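PDB 6Y0R: chitooligosaccharide oxidase from Gibberella zeae, which oxidises the C1 hydroxyl of chitooligosaccharides to the lactone with a bicovalently bound FAD, passing the electrons to oxygen to give hydrogen peroxide. Local coordinates for residues W46-P58 / S330-S342. Residues are numbered along the deposited sequence; the frame is centred on the assembly and turned at random.
Sequences WKEDGTAYNLRLP and SASYDAHDNFYAS. With FAD (flavin-adenine dinucleotide), chain B.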
loop_
_atom_site.group_PDB
_atom_site.type_symbol
_atom_site.label_atom_id
_atom_site.label_comp_id
_atom_site.label_asym_id
_atom_site.label_seq_id
_atom_site.Cartn_x
_atom_site.Cartn_y
_atom_site.Cartn_z
ATOM N N TRP A 46 8.194 -10.842 22.175
ATOM C CA TRP A 46 6.954 -10.035 22.102
ATOM C C TRP A 46 7.260 -8.611 21.619
ATOM O O TRP A 46 6.511 -8.123 20.769
ATOM C CB TRP A 46 6.246 -9.995 23.458
ATOM C CG TRP A 46 4.921 -9.298 23.442
ATOM C CD1 TRP A 46 4.671 -7.954 23.443
ATOM C CD2 TRP A 46 3.639 -9.946 23.447
ATOM N NE1 TRP A 46 3.324 -7.723 23.453
ATOM C CE2 TRP A 46 2.664 -8.925 23.415
ATOM C CE3 TRP A 46 3.219 -11.285 23.442
ATOM C CZ2 TRP A 46 1.295 -9.209 23.446
ATOM C CZ3 TRP A 46 1.866 -11.555 23.449
ATOM C CH2 TRP A 46 0.918 -10.532 23.439
ATOM N N LYS A 47 8.279 -7.951 22.153
ATOM C CA LYS A 47 8.682 -6.586 21.721
ATOM C C LYS A 47 9.129 -6.628 20.256
ATOM O O LYS A 47 8.779 -5.701 19.509
ATOM C CB LYS A 47 9.769 -6.010 22.622
ATOM C CG LYS A 47 9.295 -5.782 24.047
ATOM C CD LYS A 47 9.981 -4.634 24.748
ATOM C CE LYS A 47 9.484 -4.462 26.168
ATOM N NZ LYS A 47 10.596 -4.569 27.141
ATOM N N GLU A 48 9.865 -7.656 19.862
ATOM C CA GLU A 48 10.364 -7.795 18.466
ATOM C C GLU A 48 9.181 -7.875 17.469
ATOM O O GLU A 48 9.223 -7.198 16.425
ATOM C CB GLU A 48 11.280 -9.016 18.431
ATOM C CG GLU A 48 11.850 -9.310 17.075
ATOM C CD GLU A 48 12.855 -10.439 17.063
ATOM O OE1 GLU A 48 14.042 -10.137 16.969
ATOM O OE2 GLU A 48 12.441 -11.607 17.160
ATOM N N ASP A 49 8.156 -8.671 17.760
ATOM C CA ASP A 49 7.004 -8.881 16.838
ATOM C C ASP A 49 5.864 -7.902 17.135
ATOM O O ASP A 49 4.993 -7.730 16.259
ATOM C CB ASP A 49 6.508 -10.323 16.941
ATOM C CG ASP A 49 7.596 -11.319 16.578
ATOM O OD1 ASP A 49 8.376 -11.018 15.643
ATOM O OD2 ASP A 49 7.634 -12.412 17.209
ATOM N N GLY A 50 5.827 -7.315 18.332
ATOM C CA GLY A 50 4.623 -6.679 18.887
ATOM C C GLY A 50 4.761 -5.186 19.033
ATOM O O GLY A 50 3.922 -4.588 19.720
ATOM N N THR A 51 5.777 -4.574 18.403
ATOM C CA THR A 51 5.960 -3.113 18.403
ATOM C C THR A 51 5.532 -2.599 17.034
ATOM O O THR A 51 6.207 -2.922 16.044
ATOM C CB THR A 51 7.386 -2.677 18.721
ATOM O OG1 THR A 51 7.730 -3.261 19.984
ATOM C CG2 THR A 51 7.489 -1.175 18.801
ATOM N N ALA A 52 4.430 -1.870 17.013
ATOM C CA ALA A 52 3.835 -1.358 15.754
ATOM C C ALA A 52 4.840 -0.448 15.066
ATOM O O ALA A 52 5.630 0.259 15.721
ATOM C CB ALA A 52 2.539 -0.681 16.050
ATOM N N TYR A 53 4.836 -0.482 13.735
ATOM C CA TYR A 53 5.706 0.387 12.918
ATOM C C TYR A 53 5.478 1.841 13.303
ATOM O O TYR A 53 6.421 2.607 13.546
ATOM C CB TYR A 53 5.336 0.182 11.444
ATOM C CG TYR A 53 5.970 1.191 10.538
ATOM C CD1 TYR A 53 7.333 1.182 10.340
ATOM C CD2 TYR A 53 5.218 2.123 9.854
ATOM C CE1 TYR A 53 7.946 2.112 9.520
ATOM C CE2 TYR A 53 5.818 3.053 9.024
ATOM C CZ TYR A 53 7.183 3.052 8.872
ATOM O OH TYR A 53 7.803 3.928 8.021
ATOM N N ASN A 54 4.222 2.264 13.359
ATOM C CA ASN A 54 3.875 3.661 13.687
ATOM C C ASN A 54 3.885 3.841 15.214
ATOM O O ASN A 54 3.049 3.249 15.877
ATOM C CB ASN A 54 2.520 4.110 13.129
ATOM C CG ASN A 54 2.286 5.601 13.214
ATOM O OD1 ASN A 54 3.049 6.336 13.875
ATOM N ND2 ASN A 54 1.284 6.082 12.486
ATOM N N LEU A 55 4.855 4.594 15.729
ATOM C CA LEU A 55 5.006 4.862 17.192
ATOM C C LEU A 55 3.807 5.646 17.723
ATOM O O LEU A 55 3.540 5.616 18.961
ATOM C CB LEU A 55 6.329 5.618 17.378
ATOM C CG LEU A 55 7.563 4.814 16.951
ATOM C CD1 LEU A 55 8.845 5.644 17.037
ATOM C CD2 LEU A 55 7.681 3.557 17.787
ATOM N N ARG A 56 3.036 6.290 16.850
ATOM C CA ARG A 56 1.796 6.970 17.282
ATOM C C ARG A 56 0.709 5.964 17.693
ATOM O O ARG A 56 -0.215 6.370 18.436
ATOM C CB ARG A 56 1.278 7.883 16.172
ATOM C CG ARG A 56 0.183 8.836 16.622
ATOM C CD ARG A 56 -0.240 9.757 15.523
ATOM N NE ARG A 56 -0.968 9.074 14.431
ATOM C CZ ARG A 56 -2.252 8.782 14.452
ATOM N NH1 ARG A 56 -2.807 8.203 13.395
ATOM N NH2 ARG A 56 -2.993 9.006 15.535
ATOM N N LEU A 57 0.754 4.725 17.210
ATOM C CA LEU A 57 -0.344 3.727 17.338
ATOM C C LEU A 57 0.189 2.349 17.712
ATOM O O LEU A 57 0.021 1.323 17.021
ATOM C CB LEU A 57 -1.140 3.722 16.035
ATOM C CG LEU A 57 -1.946 4.975 15.740
ATOM C CD1 LEU A 57 -2.591 4.871 14.362
ATOM C CD2 LEU A 57 -3.035 5.197 16.763
ATOM N N PRO A 58 0.748 2.251 18.946
ATOM C CA PRO A 58 1.051 0.950 19.516
ATOM C C PRO A 58 -0.223 0.244 20.000
ATOM O O PRO A 58 -1.203 0.914 20.397
ATOM C CB PRO A 58 1.938 1.337 20.733
ATOM C CG PRO A 58 1.351 2.633 21.151
ATOM C CD PRO A 58 1.044 3.376 19.848
ATOM N N SER A 330 15.249 -10.559 8.426
ATOM C CA SER A 330 15.443 -10.843 9.871
ATOM C C SER A 330 14.142 -10.629 10.642
ATOM O O SER A 330 13.439 -9.634 10.404
ATOM C CB SER A 330 16.511 -10.006 10.476
ATOM O OG SER A 330 16.661 -10.353 11.847
ATOM N N ALA A 331 13.886 -11.477 11.634
ATOM C CA ALA A 331 12.794 -11.267 12.615
ATOM C C ALA A 331 13.024 -9.981 13.419
ATOM O O ALA A 331 12.035 -9.437 13.961
ATOM C CB ALA A 331 12.697 -12.488 13.513
ATOM N N SER A 332 14.263 -9.449 13.493
ATOM C CA SER A 332 14.592 -8.217 14.261
ATOM C C SER A 332 14.255 -6.918 13.492
ATOM O O SER A 332 14.589 -5.875 13.979
ATOM C CB SER A 332 16.028 -8.236 14.716
ATOM O OG SER A 332 16.892 -8.168 13.595
ATOM N N TYR A 333 13.594 -6.990 12.332
ATOM C CA TYR A 333 13.125 -5.772 11.611
ATOM C C TYR A 333 12.535 -4.778 12.608
ATOM O O TYR A 333 11.657 -5.177 13.410
ATOM C CB TYR A 333 12.080 -6.150 10.563
ATOM C CG TYR A 333 11.713 -4.992 9.668
ATOM C CD1 TYR A 333 12.454 -4.719 8.525
ATOM C CD2 TYR A 333 10.606 -4.196 9.943
ATOM C CE1 TYR A 333 12.149 -3.634 7.718
ATOM C CE2 TYR A 333 10.292 -3.099 9.149
ATOM C CZ TYR A 333 11.045 -2.848 8.020
ATOM O OH TYR A 333 10.745 -1.772 7.241
ATOM N N ASP A 334 13.007 -3.528 12.601
ATOM C CA ASP A 334 12.551 -2.534 13.598
ATOM C C ASP A 334 12.553 -1.135 13.006
ATOM O O ASP A 334 12.833 -0.182 13.748
ATOM C CB ASP A 334 13.420 -2.615 14.867
ATOM C CG ASP A 334 14.834 -2.112 14.648
ATOM O OD1 ASP A 334 15.255 -1.981 13.468
ATOM O OD2 ASP A 334 15.520 -1.890 15.657
ATOM N N ALA A 335 12.139 -0.977 11.746
ATOM C CA ALA A 335 11.871 0.364 11.192
ATOM C C ALA A 335 10.694 0.983 11.957
ATOM O O ALA A 335 9.747 0.234 12.346
ATOM C CB ALA A 335 11.570 0.246 9.711
ATOM N N HIS A 336 10.740 2.291 12.195
ATOM C CA HIS A 336 9.651 3.044 12.852
ATOM C C HIS A 336 9.547 4.440 12.256
ATOM O O HIS A 336 10.546 4.982 11.754
ATOM C CB HIS A 336 9.855 3.112 14.379
ATOM C CG HIS A 336 9.698 1.796 15.052
ATOM N ND1 HIS A 336 8.460 1.164 15.174
ATOM C CD2 HIS A 336 10.616 0.970 15.606
ATOM C CE1 HIS A 336 8.642 -0.012 15.754
ATOM N NE2 HIS A 336 9.960 -0.143 16.035
ATOM N N ASP A 337 8.357 5.001 12.362
ATOM C CA ASP A 337 8.131 6.441 12.244
ATOM C C ASP A 337 7.045 6.795 13.233
ATOM O O ASP A 337 6.409 5.909 13.769
ATOM C CB ASP A 337 7.848 6.818 10.776
ATOM C CG ASP A 337 7.983 8.313 10.502
ATOM O OD1 ASP A 337 8.461 9.060 11.413
ATOM O OD2 ASP A 337 7.598 8.753 9.394
ATOM N N ASN A 338 6.840 8.084 13.444
ATOM C CA ASN A 338 5.827 8.628 14.387
ATOM C C ASN A 338 5.002 9.654 13.619
ATOM O O ASN A 338 5.473 10.753 13.404
ATOM C CB ASN A 338 6.514 9.237 15.617
ATOM C CG ASN A 338 5.564 9.584 16.733
ATOM O OD1 ASN A 338 4.351 9.433 16.630
ATOM N ND2 ASN A 338 6.118 10.118 17.818
ATOM N N PHE A 339 3.867 9.243 13.065
ATOM C CA PHE A 339 3.211 10.043 12.003
ATOM C C PHE A 339 1.711 9.824 11.920
ATOM O O PHE A 339 1.131 8.931 12.535
ATOM C CB PHE A 339 3.885 9.703 10.679
ATOM C CG PHE A 339 3.566 8.321 10.192
ATOM C CD1 PHE A 339 4.222 7.217 10.694
ATOM C CD2 PHE A 339 2.626 8.126 9.185
ATOM C CE1 PHE A 339 3.992 5.935 10.217
ATOM C CE2 PHE A 339 2.411 6.837 8.685
ATOM C CZ PHE A 339 3.055 5.748 9.228
ATOM N N TYR A 340 1.095 10.724 11.182
ATOM C CA TYR A 340 -0.298 10.642 10.730
ATOM C C TYR A 340 -0.295 10.842 9.208
ATOM O O TYR A 340 0.543 11.539 8.672
ATOM C CB TYR A 340 -1.144 11.701 11.417
ATOM C CG TYR A 340 -2.541 11.802 10.882
ATOM C CD1 TYR A 340 -3.409 10.717 10.909
ATOM C CD2 TYR A 340 -2.984 12.963 10.268
ATOM C CE1 TYR A 340 -4.680 10.795 10.381
ATOM C CE2 TYR A 340 -4.264 13.070 9.769
ATOM C CZ TYR A 340 -5.109 11.970 9.783
ATOM O OH TYR A 340 -6.367 12.095 9.273
ATOM N N ALA A 341 -1.161 10.111 8.528
ATOM C CA ALA A 341 -1.262 10.167 7.060
ATOM C C ALA A 341 -2.708 10.098 6.650
ATOM O O ALA A 341 -3.601 9.668 7.407
ATOM C CB ALA A 341 -0.477 9.030 6.450
ATOM N N SER A 342 -2.937 10.498 5.408
ATOM C CA SER A 342 -4.251 10.337 4.754
ATOM C C SER A 342 -3.973 10.220 3.258
ATOM O O SER A 342 -2.810 10.194 2.878
ATOM C CB SER A 342 -5.151 11.522 5.048
ATOM O OG SER A 342 -6.456 11.334 4.593
HETATM P PA FAD B . 0.774 -5.113 7.849
HETATM O O1A FAD B . 0.641 -4.059 8.871
HETATM O O2A FAD B . 1.422 -6.395 8.186
HETATM O O5B FAD B . -0.647 -5.457 7.218
HETATM C C5B FAD B . -1.434 -4.479 6.536
HETATM C C4B FAD B . -2.879 -4.942 6.485
HETATM O O4B FAD B . -2.967 -6.162 5.705
HETATM C C3B FAD B . -3.554 -5.305 7.824
HETATM O O3B FAD B . -4.975 -5.132 7.741
HETATM C C2B FAD B . -3.231 -6.786 7.958
HETATM O O2B FAD B . -4.072 -7.499 8.869
HETATM C C1B FAD B . -3.390 -7.239 6.532
HETATM N N9A FAD B . -2.616 -8.419 6.179
HETATM C C8A FAD B . -1.250 -8.494 6.098
HETATM N N7A FAD B . -0.828 -9.706 5.755
HETATM C C5A FAD B . -1.993 -10.453 5.617
HETATM C C6A FAD B . -2.217 -11.801 5.280
HETATM N N6A FAD B . -1.212 -12.626 4.976
HETATM N N1A FAD B . -3.500 -12.260 5.258
HETATM C C2A FAD B . -4.473 -11.389 5.592
HETATM N N3A FAD B . -4.381 -10.091 5.901
HETATM C C4A FAD B . -3.101 -9.675 5.902
HETATM N N1 FAD B . 2.307 1.508 -0.508
HETATM C C2 FAD B . 2.302 1.568 -1.848
HETATM O O2 FAD B . 1.267 1.205 -2.516
HETATM N N3 FAD B . 3.424 1.983 -2.507
HETATM C C4 FAD B . 4.592 2.366 -1.867
HETATM O O4 FAD B . 5.584 2.722 -2.526
HETATM C C4X FAD B . 4.626 2.302 -0.453
HETATM N N5 FAD B . 5.754 2.608 0.192
HETATM C C5X FAD B . 5.790 2.403 1.554
HETATM C C6 FAD B . 6.999 2.647 2.258
HETATM C C7 FAD B . 7.069 2.474 3.631
HETATM C C7M FAD B . 8.354 2.763 4.381
HETATM C C8 FAD B . 5.908 1.974 4.353
HETATM C C8M FAD B . 5.936 1.642 5.831
HETATM C C9 FAD B . 4.706 1.780 3.640
HETATM C C9A FAD B . 4.630 1.992 2.257
HETATM N N10 FAD B . 3.435 1.749 1.557
HETATM C C10 FAD B . 3.399 1.862 0.162
HETATM C "C1'" FAD B . 2.203 1.351 2.245
HETATM C "C2'" FAD B . 2.058 -0.172 2.286
HETATM O "O2'" FAD B . 1.641 -0.675 1.015
HETATM C "C3'" FAD B . 1.036 -0.509 3.341
HETATM O "O3'" FAD B . 1.563 0.007 4.585
HETATM C "C4'" FAD B . 0.812 -2.022 3.396
HETATM O "O4'" FAD B . -0.506 -2.344 3.876
HETATM C "C5'" FAD B . 1.853 -2.644 4.282
HETATM O "O5'" FAD B . 1.804 -4.082 4.206
HETATM P P FAD B . 2.478 -4.895 5.387
HETATM O O1P FAD B . 2.326 -6.343 5.102
HETATM O O2P FAD B . 3.841 -4.395 5.699
HETATM O O3P FAD B . 1.572 -4.409 6.639
HETATM O O HOH W 1 9.470 -6.642 13.379
HETATM O O HOH W 2 11.530 -5.669 15.827
#
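Asn54 and Asp337 form a single backbone bridge, the two chains running alongside in the same direction: Asp337 N donates to Tyr53 O, and Leu55 N returns a bond to Asp337 O (2.8 Å). His336 ND1 reaches the same Tyr53 O from the other face of that carbonyl, at 3.0 Å, so the oxygen is gripped twice. Asn54 then carries the pairing on with its side chain. With CG anti to the backbone N (chi1 -168°), its amide lies almost parallel to the Phe339 ring, ND2 over the ring centre, while OD1 accepts from Phe339 N (3.1 Å) and, closing an Asx turn, from Arg56 N on the opposite side. ND2 donates almost straight to Phe339 O (2.9 Å), which Arg56 NE also meets in its guanidinium plane (2.8 Å). Leu57 CG covers one guanidinium face, and NH1 continues to Ser450. Tyr53 presents CE2 to the rim of Phe339 (CE1, 3.6 Å), the ring planes 68° apart, and the same CE2 touches FAD C8M at 3.5 Å. The example illustrates how one asparagine can stand in for a backbone rung, here joining edge strand 338-346 of the seven-stranded antiparallel sheet to a loop that borders the FAD pocket.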